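Local coordinates for hypothetical protein (Uncultured marine organism, PDB 2OP5), which is of unknown function but forms a dimer with a ferredoxin-like fold, consistent with its place among the dimeric alpha-beta barrel families, at residues 7-18 and 62-73. Sequence-based numbering, arbitrary orientation. Where two conformers were deposited one is given.
Sequences ETAFLNSLFMDF and HRISMVFEYDSK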
loop_
_atom_site.group_PDB
_atom_site.type_symbol
_atom_site.label_atom_id
_atom_site.label_comp_id
_atom_site.label_asym_id
_atom_site.label_seq_id
_atom_site.Cartn_x
_atom_site.Cartn_y
_atom_site.Cartn_z
ATOM N N GLU A 7 -6.587 -7.509 12.339
ATOM C CA GLU A 7 -7.385 -6.694 11.418
ATOM C C GLU A 7 -6.793 -5.257 11.329
ATOM O O GLU A 7 -6.577 -4.587 12.348
ATOM C CB GLU A 7 -8.843 -6.652 11.905
ATOM C CG GLU A 7 -9.845 -6.075 10.888
ATOM C CD GLU A 7 -11.232 -5.753 11.478
ATOM O OE1 GLU A 7 -11.320 -5.382 12.673
ATOM O OE2 GLU A 7 -12.225 -5.829 10.726
ATOM N N THR A 8 -6.522 -4.798 10.108
ATOM C CA THR A 8 -6.011 -3.453 9.898
ATOM C C THR A 8 -7.188 -2.495 9.847
ATOM O O THR A 8 -8.119 -2.701 9.091
ATOM C CB THR A 8 -5.203 -3.343 8.568
ATOM O OG1 THR A 8 -4.078 -4.215 8.611
ATOM C CG2 THR A 8 -4.685 -1.932 8.346
ATOM N N ALA A 9 -7.138 -1.457 10.667
ATOM C CA ALA A 9 -8.174 -0.426 10.695
ATOM C C ALA A 9 -7.711 0.847 10.009
ATOM O O ALA A 9 -8.506 1.529 9.369
ATOM C CB ALA A 9 -8.548 -0.110 12.115
ATOM N N PHE A 10 -6.434 1.173 10.179
ATOM C CA PHE A 10 -5.840 2.377 9.622
ATOM C C PHE A 10 -4.588 2.016 8.846
ATOM O O PHE A 10 -3.859 1.121 9.248
ATOM C CB PHE A 10 -5.487 3.322 10.750
ATOM C CG PHE A 10 -5.236 4.728 10.309
ATOM C CD1 PHE A 10 -6.300 5.556 9.982
ATOM C CD2 PHE A 10 -3.951 5.254 10.292
ATOM C CE1 PHE A 10 -6.082 6.866 9.621
ATOM C CE2 PHE A 10 -3.734 6.589 9.920
ATOM C CZ PHE A 10 -4.797 7.384 9.596
ATOM N N LEU A 11 -4.330 2.758 7.771
ATOM C CA LEU A 11 -3.240 2.458 6.861
ATOM C C LEU A 11 -2.627 3.694 6.179
ATOM O O LEU A 11 -3.314 4.682 5.906
ATOM C CB LEU A 11 -3.818 1.495 5.804
ATOM C CG LEU A 11 -3.146 0.893 4.571
ATOM C CD1 LEU A 11 -3.878 -0.358 4.134
ATOM C CD2 LEU A 11 -3.068 1.866 3.416
ATOM N N ASN A 12 -1.319 3.627 5.931
ATOM C CA ASN A 12 -0.619 4.649 5.144
ATOM C C ASN A 12 0.093 3.936 4.006
ATOM O O ASN A 12 0.872 3.016 4.245
ATOM C CB ASN A 12 0.389 5.441 5.967
ATOM C CG ASN A 12 0.933 6.672 5.227
ATOM O OD1 ASN A 12 0.464 7.040 4.143
ATOM N ND2 ASN A 12 1.911 7.331 5.833
ATOM N N SER A 13 -0.232 4.316 2.777
ATOM C CA SER A 13 0.398 3.770 1.570
ATOM C C SER A 13 1.115 4.963 1.006
ATOM O O SER A 13 0.524 5.789 0.296
ATOM C CB SER A 13 -0.635 3.241 0.570
ATOM O OG SER A 13 -0.000 2.752 -0.608
ATOM N N LEU A 14 2.381 5.080 1.384
ATOM C CA LEU A 14 3.172 6.219 0.996
ATOM C C LEU A 14 4.188 5.848 -0.073
ATOM O O LEU A 14 4.472 4.655 -0.272
ATOM C CB LEU A 14 3.842 6.824 2.222
ATOM C CG LEU A 14 5.051 6.166 2.866
ATOM C CD1 LEU A 14 6.332 6.364 2.064
ATOM C CD2 LEU A 14 5.263 6.780 4.255
ATOM N N PHE A 15 4.669 6.863 -0.794
ATOM C CA PHE A 15 5.708 6.631 -1.796
ATOM C C PHE A 15 6.700 7.794 -1.847
ATOM O O PHE A 15 6.364 8.925 -1.476
ATOM C CB PHE A 15 5.153 6.221 -3.190
ATOM C CG PHE A 15 4.341 7.291 -3.919
ATOM C CD1 PHE A 15 2.961 7.364 -3.773
ATOM C CD2 PHE A 15 4.958 8.170 -4.796
ATOM C CE1 PHE A 15 2.212 8.313 -4.463
ATOM C CE2 PHE A 15 4.216 9.140 -5.487
ATOM C CZ PHE A 15 2.840 9.209 -5.318
HETATM N N MSE A 16 7.935 7.462 -2.260
HETATM C CA MSE A 16 9.037 8.427 -2.382
HETATM C C MSE A 16 9.699 8.284 -3.740
HETATM O O MSE A 16 9.988 7.175 -4.176
HETATM C CB MSE A 16 10.115 8.194 -1.341
HETATM C CG MSE A 16 9.755 8.651 0.039
HETATM SE SE MSE A 16 10.739 7.590 1.355
HETATM C CE MSE A 16 9.883 5.988 0.941
ATOM N N ASP A 17 9.970 9.417 -4.371
ATOM C CA ASP A 17 10.581 9.485 -5.687
ATOM C C ASP A 17 11.912 10.197 -5.574
ATOM O O ASP A 17 11.977 11.313 -5.045
ATOM C CB ASP A 17 9.693 10.267 -6.643
ATOM C CG ASP A 17 8.358 9.599 -6.878
ATOM O OD1 ASP A 17 8.280 8.382 -6.651
ATOM O OD2 ASP A 17 7.382 10.290 -7.271
ATOM N N PHE A 18 12.956 9.550 -6.096
ATOM C CA PHE A 18 14.320 10.073 -6.059
ATOM C C PHE A 18 14.731 10.629 -7.412
ATOM O O PHE A 18 14.143 10.279 -8.447
ATOM C CB PHE A 18 15.283 8.976 -5.574
ATOM C CG PHE A 18 14.986 8.504 -4.176
ATOM C CD1 PHE A 18 14.046 7.504 -3.952
ATOM C CD2 PHE A 18 15.590 9.102 -3.079
ATOM C CE1 PHE A 18 13.748 7.079 -2.660
ATOM C CE2 PHE A 18 15.283 8.684 -1.784
ATOM C CZ PHE A 18 14.364 7.665 -1.583
ATOM N N HIS A 62 12.042 6.914 -9.995
ATOM C CA HIS A 62 12.937 6.122 -9.141
ATOM C C HIS A 62 12.169 6.081 -7.826
ATOM O O HIS A 62 12.450 6.838 -6.921
ATOM C CB HIS A 62 14.284 6.779 -8.952
ATOM C CG HIS A 62 14.977 7.095 -10.226
ATOM N ND1 HIS A 62 15.628 6.136 -10.968
ATOM C CD2 HIS A 62 15.167 8.271 -10.868
ATOM C CE1 HIS A 62 16.169 6.706 -12.030
ATOM N NE2 HIS A 62 15.905 8.000 -11.992
ATOM N N ARG A 63 11.223 5.153 -7.739
ATOM C CA ARG A 63 10.268 5.117 -6.680
ATOM C C ARG A 63 10.348 3.950 -5.683
ATOM O O ARG A 63 10.616 2.796 -6.050
ATOM C CB ARG A 63 8.889 5.135 -7.337
ATOM C CG ARG A 63 7.714 5.236 -6.369
ATOM C CD ARG A 63 6.373 5.572 -7.070
ATOM N NE ARG A 63 6.328 6.928 -7.613
ATOM C CZ ARG A 63 5.275 7.455 -8.231
ATOM N NH1 ARG A 63 4.171 6.752 -8.444
ATOM N NH2 ARG A 63 5.346 8.690 -8.688
ATOM N N ILE A 64 10.112 4.294 -4.416
ATOM C CA ILE A 64 10.003 3.354 -3.324
ATOM C C ILE A 64 8.607 3.513 -2.748
ATOM O O ILE A 64 8.155 4.633 -2.553
ATOM C CB ILE A 64 10.970 3.681 -2.164
ATOM C CG1 ILE A 64 12.424 3.562 -2.611
ATOM C CG2 ILE A 64 10.723 2.762 -0.969
ATOM C CD1 ILE A 64 12.823 2.200 -3.130
ATOM N N SER A 65 7.950 2.394 -2.458
ATOM C CA SER A 65 6.653 2.398 -1.762
ATOM C C SER A 65 6.760 1.734 -0.396
ATOM O O SER A 65 7.538 0.776 -0.203
ATOM C CB SER A 65 5.612 1.652 -2.568
ATOM O OG SER A 65 5.949 0.300 -2.709
HETATM N N MSE A 66 5.990 2.270 0.544
HETATM C CA MSE A 66 5.885 1.737 1.867
HETATM C C MSE A 66 4.431 1.704 2.244
HETATM O O MSE A 66 3.683 2.641 1.975
HETATM C CB MSE A 66 6.620 2.600 2.881
HETATM C CG MSE A 66 8.108 2.507 2.729
HETATM SE SE MSE A 66 9.095 3.499 4.081
HETATM C CE MSE A 66 10.794 2.868 3.496
ATOM N N VAL A 67 4.029 0.604 2.847
ATOM C CA VAL A 67 2.676 0.465 3.320
ATOM C C VAL A 67 2.807 0.107 4.800
ATOM O O VAL A 67 3.448 -0.904 5.147
ATOM C CB VAL A 67 1.881 -0.624 2.564
ATOM C CG1 VAL A 67 0.491 -0.754 3.158
ATOM C CG2 VAL A 67 1.810 -0.337 1.046
ATOM N N PHE A 68 2.250 0.968 5.654
ATOM C CA PHE A 68 2.238 0.753 7.098
ATOM C C PHE A 68 0.791 0.479 7.437
ATOM O O PHE A 68 -0.094 1.278 7.081
ATOM C CB PHE A 68 2.609 2.012 7.899
ATOM C CG PHE A 68 4.010 2.533 7.680
ATOM C CD1 PHE A 68 4.317 3.278 6.552
ATOM C CD2 PHE A 68 4.983 2.344 8.643
ATOM C CE1 PHE A 68 5.606 3.797 6.367
ATOM C CE2 PHE A 68 6.271 2.852 8.476
ATOM C CZ PHE A 68 6.588 3.588 7.337
ATOM N N GLU A 69 0.561 -0.597 8.182
ATOM C CA GLU A 69 -0.778 -0.980 8.598
ATOM C C GLU A 69 -0.870 -1.036 10.119
ATOM O O GLU A 69 -0.019 -1.636 10.788
ATOM C CB GLU A 69 -1.129 -2.330 8.000
ATOM C CG GLU A 69 -1.112 -2.300 6.485
ATOM C CD GLU A 69 -1.584 -3.581 5.883
ATOM O OE1 GLU A 69 -2.453 -4.238 6.482
ATOM O OE2 GLU A 69 -1.110 -3.917 4.791
ATOM N N TYR A 70 -1.934 -0.424 10.642
ATOM C CA TYR A 70 -2.142 -0.330 12.061
ATOM C C TYR A 70 -3.488 -0.874 12.464
ATOM O O TYR A 70 -4.443 -0.819 11.693
ATOM C CB TYR A 70 -2.052 1.135 12.520
ATOM C CG TYR A 70 -0.809 1.880 12.055
ATOM C CD1 TYR A 70 -0.802 2.545 10.845
ATOM C CD2 TYR A 70 0.354 1.917 12.831
ATOM C CE1 TYR A 70 0.316 3.226 10.399
ATOM C CE2 TYR A 70 1.505 2.615 12.393
ATOM C CZ TYR A 70 1.473 3.257 11.171
ATOM O OH TYR A 70 2.565 3.971 10.696
ATOM N N ASP A 71 -3.549 -1.374 13.707
ATOM C CA ASP A 71 -4.781 -1.869 14.308
ATOM C C ASP A 71 -5.789 -0.723 14.522
ATOM O O ASP A 71 -6.983 -0.976 14.645
ATOM C CB ASP A 71 -4.487 -2.606 15.638
ATOM C CG ASP A 71 -3.851 -1.709 16.708
ATOM O OD1 ASP A 71 -3.781 -0.476 16.551
ATOM O OD2 ASP A 71 -3.437 -2.238 17.747
ATOM N N SER A 72 -5.286 0.524 14.554
ATOM C CA SER A 72 -6.097 1.711 14.793
ATOM C C SER A 72 -5.323 2.985 14.476
ATOM O O SER A 72 -4.084 2.986 14.422
ATOM C CB SER A 72 -6.482 1.776 16.275
ATOM O OG SER A 72 -5.348 2.046 17.109
ATOM N N LYS A 73 -6.057 4.082 14.330
ATOM C CA LYS A 73 -5.458 5.387 14.085
ATOM C C LYS A 73 -4.724 5.885 15.343
ATOM O O LYS A 73 -3.787 6.699 15.267
ATOM C CB LYS A 73 -6.524 6.401 13.669
ATOM C CG LYS A 73 -5.924 7.701 13.157
ATOM C CD LYS A 73 -6.973 8.630 12.595
ATOM C CE LYS A 73 -6.399 10.013 12.317
ATOM N NZ LYS A 73 -5.953 10.634 13.588
HETATM O O HOH W 1 11.676 9.622 -9.354
#
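Tyr70 O takes two backbone donors at once: Ala9 N at 3.0 Å, lying in the carbonyl plane, and Phe10 N at 3.2 Å, tilted from it. This shared acceptor marks a classic beta bulge, beyond which strands 10-17 and 63-70 run antiparallel as the central pair of a four-stranded sheet ordered 48-56, 63-70, 10-17, 102-114. Beside the bulge, Thr8 OG1 donates to the anti lone pair of Glu69 OE1 (2.7 Å), an oxygen also salt-bridged to Arg50 of the second subunit. Lys73, opening helix 73-86, lays its CG over one face of the Phe10 ring, 3.7 Å from the centroid, a CH-pi contact. With CG of Leu14 wedged between backbone N and carbonyl carbon (chi1 76°), CD1 packs on Met66 CB while CD2 meets Phe68 CE1 at 3.7 Å. At the far end Arg63 grips Asp17 side-on, NE to OD1 at 2.6 Å and NH2 to OD2 at 3.0 Å, both on syn sides; its NH1 reaches Asn105 of the second subunit. A leucine in place of Arg63 would probably leave the Asp17 carboxylate without its countercharge and that Asn105 without its donor. The face bearing Phe10, Leu14, Met16, Ile64, Met66 and Phe68 is thus largely apolar, whereas on the other Arg63 and Glu69 each divide their bonds between their own chain and the second subunit, consistent with a polar share in the dimer interface.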